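Glucose-resistance amylase regulator (Weissella paramesenteroides ATCC 33313, PDB 4RK6) binds D-glucose in the cleft of a periplasmic-binding-protein-like fold and probably acts as a DNA-binding transcriptional regulator of the LacI family. Local coordinates at residues Q60-S64 / R65-A69; N115-V118 / D119-D123; A195-D198 / M199-Q202. All coordinates share one frame; numbering follows the deposited sequence. Where two conformers were deposited one is given.

Contact 1: residues Q60-S64 / R65-A69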
loop_
_atom_site.group_PDB
_atom_site.type_symbol
_atom_site.label_atom_id
_atom_site.label_comp_id
_atom_site.label_asym_id
_atom_site.label_seq_id
_atom_site.Cartn_x
_atom_site.Cartn_y
_atom_site.Cartn_z
ATOM N N GLN A 60 -12.475 -3.529 -23.610
ATOM C CA GLN A 60 -13.357 -4.636 -24.007
ATOM C C GLN A 60 -13.948 -5.390 -22.794
ATOM O O GLN A 60 -15.096 -5.822 -22.849
ATOM C CB GLN A 60 -12.635 -5.589 -24.951
ATOM C CG GLN A 60 -12.433 -4.988 -26.333
ATOM C CD GLN A 60 -11.633 -5.887 -27.261
ATOM O OE1 GLN A 60 -12.043 -6.154 -28.390
ATOM N NE2 GLN A 60 -10.482 -6.354 -26.791
ATOM N N THR A 61 -13.156 -5.513 -21.723
ATOM C CA THR A 61 -13.566 -6.123 -20.440
ATOM C C THR A 61 -14.630 -5.272 -19.722
ATOM O O THR A 61 -15.545 -5.792 -19.093
ATOM C CB THR A 61 -12.333 -6.293 -19.516
ATOM O OG1 THR A 61 -11.449 -7.270 -20.080
ATOM C CG2 THR A 61 -12.719 -6.721 -18.098
ATOM N N LEU A 62 -14.512 -3.958 -19.833
ATOM C CA LEU A 62 -15.513 -3.050 -19.254
ATOM C C LEU A 62 -16.881 -3.117 -19.935
ATOM O O LEU A 62 -17.871 -3.348 -19.241
ATOM C CB LEU A 62 -14.964 -1.623 -19.155
ATOM C CG LEU A 62 -13.804 -1.494 -18.147
ATOM C CD1 LEU A 62 -13.009 -0.196 -18.304
ATOM C CD2 LEU A 62 -14.266 -1.640 -16.708
ATOM N N LEU A 63 -16.979 -2.970 -21.258
ATOM C CA LEU A 63 -18.317 -3.066 -21.882
ATOM C C LEU A 63 -18.888 -4.490 -21.945
ATOM O O LEU A 63 -20.117 -4.654 -21.898
ATOM C CB LEU A 63 -18.417 -2.355 -23.239
ATOM C CG LEU A 63 -17.827 -2.956 -24.503
ATOM C CD1 LEU A 63 -18.419 -2.290 -25.738
ATOM C CD2 LEU A 63 -16.322 -2.815 -24.505
ATOM N N SER A 64 -18.026 -5.510 -22.002
ATOM C CA SER A 64 -18.497 -6.909 -22.003
ATOM C C SER A 64 -19.060 -7.344 -20.641
ATOM O O SER A 64 -19.893 -8.251 -20.570
ATOM C CB SER A 64 -17.399 -7.879 -22.463
ATOM O OG SER A 64 -16.307 -7.902 -21.563
ATOM N N ARG A 65 -18.618 -6.685 -19.570
ATOM C CA ARG A 65 -19.171 -6.904 -18.227
ATOM C C ARG A 65 -20.346 -5.952 -17.954
ATOM O O ARG A 65 -20.887 -5.928 -16.846
ATOM C CB ARG A 65 -18.070 -6.774 -17.158
ATOM C CG ARG A 65 -17.232 -8.038 -16.960
ATOM C CD ARG A 65 -16.463 -8.515 -18.189
ATOM N NE ARG A 65 -16.389 -9.977 -18.257
ATOM C CZ ARG A 65 -15.792 -10.663 -19.232
ATOM N NH1 ARG A 65 -15.210 -10.040 -20.253
ATOM N NH2 ARG A 65 -15.785 -11.990 -19.189
ATOM N N GLN A 66 -20.731 -5.176 -18.971
ATOM C CA GLN A 66 -21.951 -4.373 -18.948
ATOM C C GLN A 66 -21.987 -3.416 -17.759
ATOM O O GLN A 66 -23.020 -3.263 -17.085
ATOM C CB GLN A 66 -23.195 -5.277 -18.938
ATOM C CG GLN A 66 -23.230 -6.299 -20.067
ATOM C CD GLN A 66 -24.385 -7.269 -19.934
ATOM O OE1 GLN A 66 -24.188 -8.484 -19.911
ATOM N NE2 GLN A 66 -25.598 -6.739 -19.833
ATOM N N VAL A 67 -20.870 -2.750 -17.516
ATOM C CA VAL A 67 -20.807 -1.828 -16.385
ATOM C C VAL A 67 -21.719 -0.629 -16.649
ATOM O O VAL A 67 -21.911 -0.215 -17.800
ATOM C CB VAL A 67 -19.366 -1.390 -16.057
ATOM C CG1 VAL A 67 -18.504 -2.603 -15.712
ATOM C CG2 VAL A 67 -18.754 -0.599 -17.205
ATOM N N GLY A 68 -22.325 -0.114 -15.588
ATOM C CA GLY A 68 -23.147 1.085 -15.690
ATOM C C GLY A 68 -22.323 2.364 -15.643
ATOM O O GLY A 68 -22.767 3.418 -16.103
ATOM N N ALA A 69 -21.137 2.267 -15.051
ATOM C CA ALA A 69 -20.284 3.421 -14.805
ATOM C C ALA A 69 -18.873 2.957 -14.685
ATOM O O ALA A 69 -18.627 1.826 -14.280
ATOM C CB ALA A 69 -20.693 4.150 -13.536
#

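Contact 2: residues N115-V118 / D119-D123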
loop_
_atom_site.group_PDB
_atom_site.type_symbol
_atom_site.label_atom_id
_atom_site.label_comp_id
_atom_site.label_asym_id
_atom_site.label_seq_id
_atom_site.Cartn_x
_atom_site.Cartn_y
_atom_site.Cartn_z
ATOM N N ASN A 115 -2.146 26.194 -1.817
ATOM C CA ASN A 115 -2.121 27.496 -1.213
ATOM C C ASN A 115 -2.164 27.446 0.327
ATOM O O ASN A 115 -1.495 28.234 0.977
ATOM C CB ASN A 115 -3.247 28.341 -1.769
ATOM C CG ASN A 115 -3.084 29.780 -1.423
ATOM O OD1 ASN A 115 -2.109 30.418 -1.825
ATOM N ND2 ASN A 115 -4.016 30.306 -0.632
ATOM N N SER A 116 -2.895 26.499 0.901
ATOM C CA SER A 116 -2.915 26.331 2.353
ATOM C C SER A 116 -1.519 25.980 2.875
ATOM O O SER A 116 -1.122 26.413 3.919
ATOM C CB SER A 116 -3.947 25.284 2.794
ATOM O OG SER A 116 -3.515 23.950 2.553
ATOM N N ILE A 117 -0.769 25.190 2.128
ATOM C CA ILE A 117 0.544 24.763 2.605
ATOM C C ILE A 117 1.528 25.922 2.531
ATOM O O ILE A 117 2.271 26.165 3.449
ATOM C CB ILE A 117 1.094 23.570 1.790
ATOM C CG1 ILE A 117 0.169 22.354 1.935
ATOM C CG2 ILE A 117 2.520 23.265 2.215
ATOM C CD1 ILE A 117 0.476 21.240 0.953
ATOM N N VAL A 118 1.515 26.639 1.410
ATOM C CA VAL A 118 2.406 27.767 1.221
ATOM C C VAL A 118 2.091 28.839 2.256
ATOM O O VAL A 118 2.987 29.398 2.870
ATOM C CB VAL A 118 2.268 28.315 -0.214
ATOM C CG1 VAL A 118 2.949 29.670 -0.343
ATOM C CG2 VAL A 118 2.837 27.344 -1.212
ATOM N N ASP A 119 0.807 29.105 2.481
ATOM C CA ASP A 119 0.419 30.093 3.485
ATOM C C ASP A 119 0.958 29.760 4.889
ATOM O O ASP A 119 1.487 30.615 5.604
ATOM C CB ASP A 119 -1.096 30.230 3.529
ATOM C CG ASP A 119 -1.527 31.575 4.039
ATOM O OD1 ASP A 119 -1.165 32.601 3.425
ATOM O OD2 ASP A 119 -2.210 31.603 5.069
ATOM N N TYR A 120 0.818 28.497 5.262
ATOM C CA TYR A 120 1.315 28.008 6.535
ATOM C C TYR A 120 2.829 28.114 6.626
ATOM O O TYR A 120 3.368 28.600 7.621
ATOM C CB TYR A 120 0.864 26.545 6.745
ATOM C CG TYR A 120 1.449 25.919 7.961
ATOM C CD1 TYR A 120 1.187 26.436 9.219
ATOM C CD2 TYR A 120 2.276 24.819 7.864
ATOM C CE1 TYR A 120 1.733 25.861 10.362
ATOM C CE2 TYR A 120 2.825 24.242 8.991
ATOM C CZ TYR A 120 2.565 24.751 10.225
ATOM O OH TYR A 120 3.135 24.136 11.318
ATOM N N LEU A 121 3.538 27.657 5.601
ATOM C CA LEU A 121 4.993 27.694 5.657
ATOM C C LEU A 121 5.528 29.130 5.744
ATOM O O LEU A 121 6.461 29.389 6.490
ATOM C CB LEU A 121 5.613 26.980 4.460
ATOM C CG LEU A 121 5.511 25.441 4.520
ATOM C CD1 LEU A 121 6.035 24.810 3.243
ATOM C CD2 LEU A 121 6.236 24.877 5.716
ATOM N N ILE A 122 4.917 30.044 5.001
ATOM C CA ILE A 122 5.304 31.464 5.060
ATOM C C ILE A 122 4.971 32.066 6.437
ATOM O O ILE A 122 5.768 32.812 7.004
ATOM C CB ILE A 122 4.651 32.265 3.911
ATOM C CG1 ILE A 122 5.305 31.849 2.583
ATOM C CG2 ILE A 122 4.746 33.779 4.137
ATOM C CD1 ILE A 122 4.555 32.377 1.384
ATOM N N ASP A 123 3.813 31.729 6.982
ATOM C CA ASP A 123 3.450 32.124 8.362
ATOM C C ASP A 123 4.476 31.609 9.395
ATOM O O ASP A 123 4.724 32.254 10.409
ATOM C CB ASP A 123 2.056 31.608 8.732
ATOM C CG ASP A 123 0.920 32.420 8.116
ATOM O OD1 ASP A 123 1.179 33.458 7.485
ATOM O OD2 ASP A 123 -0.246 32.000 8.260
HETATM O O HOH W 1 -3.409 32.914 0.984
#

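Contact 3: residues A195-D198 / M199-Q202. With GLC (alpha-D-glucopyranose), chain C.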
loop_
_atom_site.group_PDB
_atom_site.type_symbol
_atom_site.label_atom_id
_atom_site.label_comp_id
_atom_site.label_asym_id
_atom_site.label_seq_id
_atom_site.Cartn_x
_atom_site.Cartn_y
_atom_site.Cartn_z
ATOM N N ALA A 195 6.204 18.124 -0.215
ATOM C CA ALA A 195 6.307 16.830 -0.872
ATOM C C ALA A 195 4.993 16.467 -1.541
ATOM O O ALA A 195 3.952 16.493 -0.880
ATOM C CB ALA A 195 6.678 15.784 0.177
ATOM N N THR A 196 5.011 16.076 -2.820
ATOM C CA THR A 196 3.754 15.869 -3.554
ATOM C C THR A 196 3.029 14.576 -3.172
ATOM O O THR A 196 1.886 14.361 -3.580
ATOM C CB THR A 196 3.936 15.865 -5.092
ATOM O OG1 THR A 196 4.758 14.757 -5.491
ATOM C CG2 THR A 196 4.517 17.147 -5.549
ATOM N N ALA A 197 3.700 13.714 -2.412
ATOM C CA ALA A 197 3.062 12.528 -1.835
ATOM C C ALA A 197 3.762 12.168 -0.557
ATOM O O ALA A 197 4.904 12.573 -0.326
ATOM C CB ALA A 197 3.083 11.367 -2.806
ATOM N N ASP A 198 3.068 11.447 0.324
ATOM C CA ASP A 198 3.648 11.098 1.624
ATOM C C ASP A 198 5.031 10.404 1.542
ATOM O O ASP A 198 5.936 10.723 2.326
ATOM C CB ASP A 198 2.709 10.201 2.431
ATOM C CG ASP A 198 1.340 10.838 2.661
ATOM O OD1 ASP A 198 1.226 12.083 2.784
ATOM O OD2 ASP A 198 0.385 10.043 2.722
HETATM N N MSE A 199 5.187 9.477 0.597
HETATM C CA MSE A 199 6.435 8.691 0.472
HETATM C C MSE A 199 7.584 9.604 0.088
HETATM O O MSE A 199 8.702 9.367 0.490
HETATM C CB MSE A 199 6.282 7.540 -0.528
HETATM C CG MSE A 199 5.719 6.314 0.152
HETATM SE SE MSE A 199 7.135 5.600 1.316
HETATM C CE MSE A 199 6.162 3.904 1.538
ATOM N N VAL A 200 7.309 10.680 -0.654
ATOM C CA VAL A 200 8.351 11.652 -0.975
ATOM C C VAL A 200 8.879 12.238 0.333
ATOM O O VAL A 200 10.090 12.385 0.522
ATOM C CB VAL A 200 7.831 12.763 -1.907
ATOM C CG1 VAL A 200 8.889 13.838 -2.134
ATOM C CG2 VAL A 200 7.336 12.179 -3.215
ATOM N N GLY A 201 7.971 12.578 1.247
ATOM C CA GLY A 201 8.335 13.098 2.553
ATOM C C GLY A 201 9.162 12.111 3.369
ATOM O O GLY A 201 10.128 12.481 4.025
ATOM N N GLN A 202 8.797 10.836 3.299
ATOM C CA GLN A 202 9.573 9.817 3.984
ATOM C C GLN A 202 11.013 9.733 3.414
ATOM O O GLN A 202 11.988 9.507 4.156
ATOM C CB GLN A 202 8.858 8.486 3.896
ATOM C CG GLN A 202 9.576 7.344 4.558
ATOM C CD GLN A 202 9.567 7.456 6.062
ATOM O OE1 GLN A 202 8.577 7.080 6.717
ATOM N NE2 GLN A 202 10.657 7.966 6.629
HETATM C C1 GLC C . -2.468 11.182 -7.610
HETATM C C2 GLC C . -3.683 11.940 -7.076
HETATM C C3 GLC C . -3.320 13.033 -6.092
HETATM C C4 GLC C . -2.323 12.490 -5.065
HETATM C C5 GLC C . -1.075 12.030 -5.820
HETATM C C6 GLC C . -0.025 11.448 -4.877
HETATM O O1 GLC C . -1.943 11.940 -8.630
HETATM O O2 GLC C . -4.404 12.552 -8.144
HETATM O O3 GLC C . -4.542 13.407 -5.466
HETATM O O4 GLC C . -2.042 13.469 -4.110
HETATM O O5 GLC C . -1.394 10.990 -6.706
HETATM O O6 GLC C . -0.512 10.328 -4.207
#

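Contact 1: residues Q60-S64 / R65-A69
Leu62 and Leu63 meet Gln66 and Val67 in a Schellman motif, which ends helix 52-64 and turns the chain into strand 69-72. Gln66 leaves helical geometry with a positive phi of 56°, and its N donates to Leu63 O at 3.0 Å. Arg65 N, still serving the last turn, donates to Thr61 O at 3.2 Å. Beyond the turn, Val67 CG2 lies 4.4 Å from Leu62 CB, the apolar contact between the first and last residues of the motif. Branched and apolar, both suit the place: Val67 faces back to the helix end and also packs on Val12, while Leu62 reaches Val16, both of strand 12-18.

On the side toward the second subunit the contact is more polar, and Ser64 lies at its centre. With chi1 at 65°, its hydroxyl sits between the backbone N and the carbonyl carbon, where it can reach back one turn and donate to Gln60 O at 2.7 Å. That carbonyl also takes the Ser64 amide, so one oxygen is held twice by one residue. A short hydroxyl suits this spot because it can donate to the carbonyl one turn back and still offer its oxygen to Arg65.

The Arg65 chain bends at chi2 (61°) and again at chi3, which lays the aliphatic part back over the final turn. Its CD comes 3.0 Å from Thr61 O, and the Thr61 and Arg65 side chains cross obliquely, CG2 to CD 4.2 Å. Arginine fits this place beside the second subunit because its long chain covers the turn while its end serves two subunits: NH2 donates to Arg65 O of the second subunit, the stronger polar partner. The other terminal nitrogen, NH1, makes a bent, weak hydrogen bond to Ser64 OG at 2.7 Å.

Contact 2: residues N115-V118 / D119-D123
Val118 and Ile122, and beside them Ile117 and Leu121, form the apolar contacts along the last turns of helix 110-123, one of the helices packed on the sheet of the periplasmic-binding-protein-like fold. In each pair the side chains lie alongside one another and point the same way. Val118 CG1, anti to its amide nitrogen (chi1 167°), comes to 3.6 Å from Ile122 CD1. Ile117 CG2 meets Leu121 CD1 at 4.0 Å. Branched aliphatic residues suit this face because it is pressed onto other elements: Ile117, Val118 and Leu121 all touch Ile194 of strand 192-195, and Val118 also packs on Phe149 and Met153 of helix 144-155.

Backbone bonding is that of a regular alpha-helix. The amides of Asp119, Tyr120, Leu121 and Ile122 donate to the carbonyls four residues earlier; the bond from Leu121 N to Ile117 O is 2.9 Å.

The polar contact lies at the edge of the buried face, where Asn115 and Asp119 are one turn apart and joined through water. Asn115 ND2 donates to the water at 3.1 Å, and the water donates to Asp119 OD1 in a weak bond of 3.3 Å. The stronger partners of both side chains lie elsewhere: Ser152 OG holds Asn115 OD1, and His156 NE2 bonds Asp119 OD1. An amide suits its position because it can accept from the serine with one end while donating to water with the other; a carboxylate suits Asp119 because OD1 can accept from His156 NE2 and, weakly, from the water.

The chemistry therefore divides by face: hydrocarbon seats the helix on strand 192-195 and against helix 144-155, whereas directional bonds fix its flank against Ser152 and His156, where the Asp119 carboxylate would tend to favour a protonated histidine.

Contact 3: residues A195-D198 / M199-Q202
Ala197 is the N-cap of helix 198-210 although its methyl has no atom to accept from the first-turn amides; its carbonyl O takes two weak bonds, from Val200 N at 3.1 Å and Gly201 N at 3.4 Å. That methyl borders the ligand: Ala197 CB lies 3.7 Å from C6 of the bound glucose, and Thr196 O is equally near that carbon.

The first bond here that is not weak runs from Gln202 N to Asp198 O at 3.0 Å, in the carbonyl plane. Ala195 CB packs on Val200 CG1 at 3.7 Å and approaches Gly201 N at 3.6 Å; alanine and glycine suit so close an approach of strand 192-195 to the helix.

With CG beside its backbone N (chi1 -58°), the Asp198 carboxylate reaches the end of strand 220-223 and the loop after it: OD1 is bonded by Thr223 OG1 and Gly226 N, OD2 by Leu227 N. Thr196 OG1 is held by His170 and Asp134 N.

The sugar thus meets hydrocarbon and a carbonyl here, while the buried carboxylate, at a helix N-terminus that would probably stabilise its charge, ties this turn to the loop carrying Asp225, which bonds glucose.

Overall arrangement
Contacts 2 and 3 are neighbours, with centres about 17 Å apart, and share strand 192-195: the helix of contact 2 packs on it, and contact 3 is where it runs into helix 198-210. Contact 1 lies on the opposite side of the chain's centre, about 44 Å and 35 Å away between centres. Contact 3 is buried and reaches the sugar; contacts 1 and 2 are partly buried. Contacts 1 and 3 sit at ends of different helices, a C-terminal stop and an N-terminal start, and both touch the second subunit, whereas contact 2 is helical throughout and does not. An arginine bonded across the dimer marks contact 1, water contact 2 and a buried carboxylate contact 3.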